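Local structure of Methylcobalamin\: coenzyme M methyltransferase (Methanosarcina mazei, 4AY7) at residues N58-A63 / I137-E142; V132-I137 / A196-E201. The protein transfers the methyl group of a methylated corrinoid to coenzyme M, a zinc-dependent step of methanogenesis. One frame throughout, in Å; residues are numbered along the deposited sequence.

Contact 1: N58-A63 / I137-E142; sequences NPELMA and IKIIRE
Pro59 meets Ile139 from the first turn of helix 59-71, its CB 4.2 Å from Ile139 CD1. That turn is capped by Asn58, whose OD1 accepts a hydrogen bond from Leu61 N, with the donor above the carbonyl plane, and a weak one from Glu60 N. A bend at chi2 (-85°) brings Glu60 CD to 3.5 Å from Ile139 CD1, the two side chains crossing at about a right angle, so the acid rests on a methyl group at the exposed margin. Helix 130-144 lies between strands 78-80 and 150-155 of the URO-D TIM barrel, and helix 59-71, which precedes the first of them, packs against it; the axes of the short segments approach to 9.0 Å with 49° between their directions. Next along the chain, Met62 turns to Ala136 and Val132, one and two turns before Ile140. Ala63 is where the backbones come nearest, its CA 5.8 Å from Ile140 CA. Its CB points at the partner helix and meets Ile139 CG2 at 3.6 Å, with Ile140 CG1 at 4.2 Å. An alanine in place of Ile139 removes CG2 and CD1 and would probably open a gap beside Ala63, with Pro59 and Glu60 losing the methyl they pack on.

Contact 2: V132-I137 / A196-E201; sequences VVLEAI and ANAMVE
Helices 130-144 and 178-202 run in nearly the same direction here, with 27° between the short segments, an axis separation of 9.4 Å and a closest CA pair, Leu134 to Met199, at 6.0 Å. Met199 is the centre of the interface, touching three side chains of the facing helix at successive points along its own chain. Ile137 comes in at about a right angle, its CD1 3.8 Å from Met199 CG and almost as near to CB. Farther out, Val133 crosses Met199 obliquely, its CG1 3.9 Å from Met199 SD. The bend of the methionine at chi3 (-79°) then places CE beyond that sulfur contact, while its side chain also touches Ile207 of strand 206-210.

Leu134 completes the contact at the more open margin. Its CG stands anti to the carbonyl carbon (chi1 -58°), beside the backbone N, and from there the methyls reach helix 178-202 although the bond to CB does not point straight at it. Both methyls lie 4.0 Å from Ala198 CB, but CD2 also rests on the backbone, 3.6 Å from Ala198 O and 3.7 Å from Met199 N, and is close to Met199 CG; the small alanine allows the leucine to lie close to the main chain.

Helix 130-144 comes after strand 78-80 and helix 178-202 after strand 150-155 of the parallel barrel sheet, making this a join between neighbouring helices of the TIM-barrel wall. Ala202, one turn after Ala198, extends the same surface by touching both Leu134 and Ile137. The contacts across the interface are apolar side-chain packing together with the approach of a leucine methyl to peptide atoms, so the fit depends on the shapes of Leu134, Ile137 and Met199 rather than on directed polar bonds.

Overall arrangement
Helix 130-144 is common to both contacts, whose centres lie 10 Å apart, and it lies between helix 59-71 in contact 1 and helix 178-202 in contact 2. The two also touch directly: Pro59 N is 3.5 Å from Val132 CG1, and Pro59 O is 3.6 Å from Ala136 CB. Ile137, in a segment of each contact, packs on Leu80 of strand 78-80, while Ile140 reaches Val78 and Leu80, joining helix 130-144 to the barrel sheet. Contact 1 is only partly buried and lies away from the annotated sites. Contact 2 is buried, with the side chain of Val133 about 12 Å from that of Gln38, which binds coenzyme M in this protein, although the ligand is not bound to this chain here.

Contact 1: N58-A63 / I137-E142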
loop_
_atom_site.group_PDB
_atom_site.type_symbol
_atom_site.label_atom_id
_atom_site.label_comp_id
_atom_site.label_asym_id
_atom_site.label_seq_id
_atom_site.Cartn_x
_atom_site.Cartn_y
_atom_site.Cartn_z
ATOM N N ASN A 58 14.122 -12.681 4.965
ATOM C CA ASN A 58 13.869 -14.019 5.487
ATOM C C ASN A 58 12.344 -14.170 5.622
ATOM O O ASN A 58 11.753 -13.416 6.399
ATOM C CB ASN A 58 14.477 -14.045 6.876
ATOM C CG ASN A 58 14.315 -15.386 7.604
ATOM O OD1 ASN A 58 13.254 -15.965 7.695
ATOM N ND2 ASN A 58 15.415 -15.844 8.192
ATOM N N PRO A 59 11.719 -15.159 4.949
ATOM C CA PRO A 59 10.246 -15.221 4.982
ATOM C C PRO A 59 9.663 -15.453 6.352
ATOM O O PRO A 59 8.575 -14.959 6.642
ATOM C CB PRO A 59 9.887 -16.433 4.096
ATOM C CG PRO A 59 11.128 -17.262 4.086
ATOM C CD PRO A 59 12.276 -16.242 4.113
ATOM N N GLU A 60 10.370 -16.235 7.159
ATOM C CA GLU A 60 9.865 -16.531 8.502
ATOM C C GLU A 60 9.873 -15.297 9.380
ATOM O O GLU A 60 8.908 -15.044 10.075
ATOM C CB GLU A 60 10.622 -17.646 9.160
ATOM C CG GLU A 60 10.480 -18.964 8.430
ATOM C CD GLU A 60 9.246 -19.773 8.795
ATOM O OE1 GLU A 60 8.318 -19.321 9.571
ATOM O OE2 GLU A 60 9.165 -20.882 8.233
ATOM N N LEU A 61 10.924 -14.507 9.351
ATOM C CA LEU A 61 10.908 -13.234 10.096
ATOM C C LEU A 61 9.929 -12.192 9.538
ATOM O O LEU A 61 9.293 -11.449 10.316
ATOM C CB LEU A 61 12.325 -12.655 10.253
ATOM C CG LEU A 61 13.365 -13.505 10.957
ATOM C CD1 LEU A 61 14.740 -12.835 10.775
ATOM C CD2 LEU A 61 13.002 -13.768 12.445
ATOM N N MET A 62 9.787 -12.148 8.210
ATOM C CA MET A 62 8.779 -11.296 7.596
ATOM C C MET A 62 7.364 -11.685 8.146
ATOM O O MET A 62 6.567 -10.796 8.574
ATOM C CB MET A 62 8.838 -11.437 6.071
ATOM C CG MET A 62 7.892 -10.517 5.310
ATOM S SD MET A 62 8.037 -10.577 3.532
ATOM C CE MET A 62 9.539 -9.588 3.272
ATOM N N ALA A 63 7.053 -12.982 8.131
ATOM C CA ALA A 63 5.809 -13.482 8.659
ATOM C C ALA A 63 5.647 -13.069 10.147
ATOM O O ALA A 63 4.617 -12.518 10.559
ATOM C CB ALA A 63 5.747 -14.980 8.501
ATOM N N ILE A 137 3.470 -15.015 2.775
ATOM C CA ILE A 137 2.000 -15.016 2.673
ATOM C C ILE A 137 1.470 -16.378 3.039
ATOM O O ILE A 137 0.536 -16.480 3.808
ATOM C CB ILE A 137 1.520 -14.637 1.262
ATOM C CG1 ILE A 137 1.865 -13.161 1.017
ATOM C CG2 ILE A 137 0.018 -14.954 1.144
ATOM C CD1 ILE A 137 1.771 -12.748 -0.481
ATOM N N LYS A 138 2.094 -17.422 2.512
ATOM C CA LYS A 138 1.652 -18.801 2.853
ATOM C C LYS A 138 1.850 -19.131 4.310
ATOM O O LYS A 138 1.010 -19.781 4.935
ATOM C CB LYS A 138 2.405 -19.810 2.014
ATOM C CG LYS A 138 2.093 -19.628 0.539
ATOM C CD LYS A 138 3.019 -20.480 -0.316
ATOM C CE LYS A 138 3.453 -19.743 -1.599
ATOM N NZ LYS A 138 4.870 -20.128 -1.839
ATOM N N ILE A 139 2.952 -18.667 4.875
ATOM C CA ILE A 139 3.187 -18.869 6.320
ATOM C C ILE A 139 2.121 -18.141 7.157
ATOM O O ILE A 139 1.615 -18.688 8.137
ATOM C CB ILE A 139 4.522 -18.345 6.739
ATOM C CG1 ILE A 139 5.640 -19.166 6.057
ATOM C CG2 ILE A 139 4.716 -18.427 8.264
ATOM C CD1 ILE A 139 7.016 -18.584 6.355
ATOM N N ILE A 140 1.838 -16.887 6.802
ATOM C CA ILE A 140 0.746 -16.094 7.468
ATOM C C ILE A 140 -0.626 -16.806 7.375
ATOM O O ILE A 140 -1.231 -17.101 8.388
ATOM C CB ILE A 140 0.645 -14.675 6.889
ATOM C CG1 ILE A 140 1.921 -13.921 7.274
ATOM C CG2 ILE A 140 -0.680 -13.975 7.315
ATOM C CD1 ILE A 140 2.121 -12.627 6.474
ATOM N N ARG A 141 -1.017 -17.199 6.165
ATOM C CA ARG A 141 -2.243 -17.948 5.963
ATOM C C ARG A 141 -2.325 -19.187 6.825
ATOM O O ARG A 141 -3.346 -19.459 7.446
ATOM C CB ARG A 141 -2.449 -18.352 4.508
ATOM C CG ARG A 141 -3.734 -19.145 4.301
ATOM C CD ARG A 141 -5.020 -18.358 4.647
ATOM N NE ARG A 141 -5.212 -17.206 3.768
ATOM C CZ ARG A 141 -5.816 -16.044 4.116
ATOM N NH1 ARG A 141 -6.244 -15.832 5.365
ATOM N NH2 ARG A 141 -5.977 -15.065 3.216
ATOM N N GLU A 142 -1.258 -19.951 6.898
ATOM C CA GLU A 142 -1.317 -21.163 7.658
ATOM C C GLU A 142 -1.527 -20.854 9.123
ATOM O O GLU A 142 -2.174 -21.620 9.801
ATOM C CB GLU A 142 -0.030 -22.005 7.467
ATOM C CG GLU A 142 -0.089 -23.319 8.221
ATOM C CD GLU A 142 0.970 -24.324 7.770
ATOM O OE1 GLU A 142 2.014 -23.934 7.127
ATOM O OE2 GLU A 142 0.757 -25.522 8.092
#

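Contact 2: V132-I137 / A196-E201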
loop_
_atom_site.group_PDB
_atom_site.type_symbol
_atom_site.label_atom_id
_atom_site.label_comp_id
_atom_site.label_asym_id
_atom_site.label_seq_id
_atom_site.Cartn_x
_atom_site.Cartn_y
_atom_site.Cartn_z
ATOM N N VAL A 132 10.428 -14.604 -1.327
ATOM C CA VAL A 132 10.318 -14.380 0.118
ATOM C C VAL A 132 8.872 -13.929 0.479
ATOM O O VAL A 132 8.266 -14.460 1.434
ATOM C CB VAL A 132 11.284 -13.288 0.607
ATOM C CG1 VAL A 132 11.194 -13.153 2.097
ATOM C CG2 VAL A 132 12.751 -13.684 0.325
ATOM N N VAL A 133 8.345 -12.966 -0.293
ATOM C CA VAL A 133 7.008 -12.464 -0.066
ATOM C C VAL A 133 5.954 -13.541 -0.282
ATOM O O VAL A 133 5.085 -13.713 0.572
ATOM C CB VAL A 133 6.695 -11.267 -0.974
ATOM C CG1 VAL A 133 5.221 -10.845 -0.771
ATOM C CG2 VAL A 133 7.636 -10.107 -0.591
ATOM N N LEU A 134 6.079 -14.335 -1.344
ATOM C CA LEU A 134 5.080 -15.380 -1.580
ATOM C C LEU A 134 5.111 -16.424 -0.493
ATOM O O LEU A 134 4.093 -16.884 -0.020
ATOM C CB LEU A 134 5.268 -16.002 -2.971
ATOM C CG LEU A 134 5.188 -14.991 -4.135
ATOM C CD1 LEU A 134 5.284 -15.740 -5.461
ATOM C CD2 LEU A 134 3.880 -14.128 -4.113
ATOM N N GLU A 135 6.276 -16.813 -0.072
ATOM C CA GLU A 135 6.374 -17.751 0.996
ATOM C C GLU A 135 5.857 -17.194 2.347
ATOM O O GLU A 135 5.274 -17.927 3.113
ATOM C CB GLU A 135 7.807 -18.242 1.098
ATOM C CG GLU A 135 8.064 -19.103 2.308
ATOM C CD GLU A 135 7.523 -20.533 2.166
ATOM O OE1 GLU A 135 6.835 -20.893 1.139
ATOM O OE2 GLU A 135 7.877 -21.338 3.068
ATOM N N ALA A 136 6.080 -15.924 2.616
ATOM C CA ALA A 136 5.614 -15.317 3.884
ATOM C C ALA A 136 4.086 -15.255 3.936
ATOM O O ALA A 136 3.490 -15.526 4.965
ATOM C CB ALA A 136 6.244 -13.940 4.143
ATOM N N ILE A 137 3.470 -15.015 2.775
ATOM C CA ILE A 137 2.000 -15.016 2.673
ATOM C C ILE A 137 1.470 -16.378 3.039
ATOM O O ILE A 137 0.536 -16.480 3.808
ATOM C CB ILE A 137 1.520 -14.637 1.262
ATOM C CG1 ILE A 137 1.865 -13.161 1.017
ATOM C CG2 ILE A 137 0.018 -14.954 1.144
ATOM C CD1 ILE A 137 1.771 -12.748 -0.481
ATOM N N ALA A 196 1.307 -8.941 -8.601
ATOM C CA ALA A 196 0.042 -8.831 -7.828
ATOM C C ALA A 196 -0.766 -10.152 -7.863
ATOM O O ALA A 196 -1.147 -10.665 -6.831
ATOM C CB ALA A 196 -0.801 -7.661 -8.365
ATOM N N ASN A 197 -1.005 -10.708 -9.048
ATOM C CA ASN A 197 -1.659 -11.972 -9.149
ATOM C C ASN A 197 -1.003 -13.116 -8.490
ATOM O O ASN A 197 -1.686 -14.041 -7.990
ATOM C CB ASN A 197 -2.075 -12.284 -10.615
ATOM C CG ASN A 197 -3.252 -11.430 -11.107
ATOM O OD1 ASN A 197 -4.125 -11.132 -10.356
ATOM N ND2 ASN A 197 -3.252 -11.039 -12.385
ATOM N N ALA A 198 0.346 -13.116 -8.482
ATOM C CA ALA A 198 1.071 -14.092 -7.706
ATOM C C ALA A 198 0.792 -13.980 -6.237
ATOM O O ALA A 198 0.695 -15.015 -5.564
ATOM C CB ALA A 198 2.593 -14.014 -7.934
ATOM N N MET A 199 0.799 -12.772 -5.691
ATOM C CA MET A 199 0.429 -12.620 -4.268
ATOM C C MET A 199 -0.996 -13.120 -4.002
ATOM O O MET A 199 -1.216 -13.807 -3.011
ATOM C CB MET A 199 0.568 -11.177 -3.788
ATOM C CG MET A 199 1.981 -10.695 -3.692
ATOM S SD MET A 199 2.275 -9.169 -2.734
ATOM C CE MET A 199 1.793 -7.930 -3.917
ATOM N N VAL A 200 -1.928 -12.850 -4.917
ATOM C CA VAL A 200 -3.262 -13.382 -4.785
ATOM C C VAL A 200 -3.223 -14.899 -4.756
ATOM O O VAL A 200 -3.856 -15.505 -3.883
ATOM C CB VAL A 200 -4.218 -12.847 -5.902
ATOM C CG1 VAL A 200 -5.568 -13.579 -5.890
ATOM C CG2 VAL A 200 -4.419 -11.321 -5.757
ATOM N N GLU A 201 -2.507 -15.519 -5.709
ATOM C CA GLU A 201 -2.417 -17.006 -5.771
ATOM C C GLU A 201 -1.791 -17.538 -4.498
ATOM O O GLU A 201 -2.136 -18.623 -4.077
ATOM C CB GLU A 201 -1.675 -17.522 -7.031
ATOM C CG GLU A 201 -2.499 -17.421 -8.345
ATOM C CD GLU A 201 -1.731 -17.060 -9.691
ATOM O OE1 GLU A 201 -0.463 -17.145 -9.787
ATOM O OE2 GLU A 201 -2.409 -16.676 -10.705
#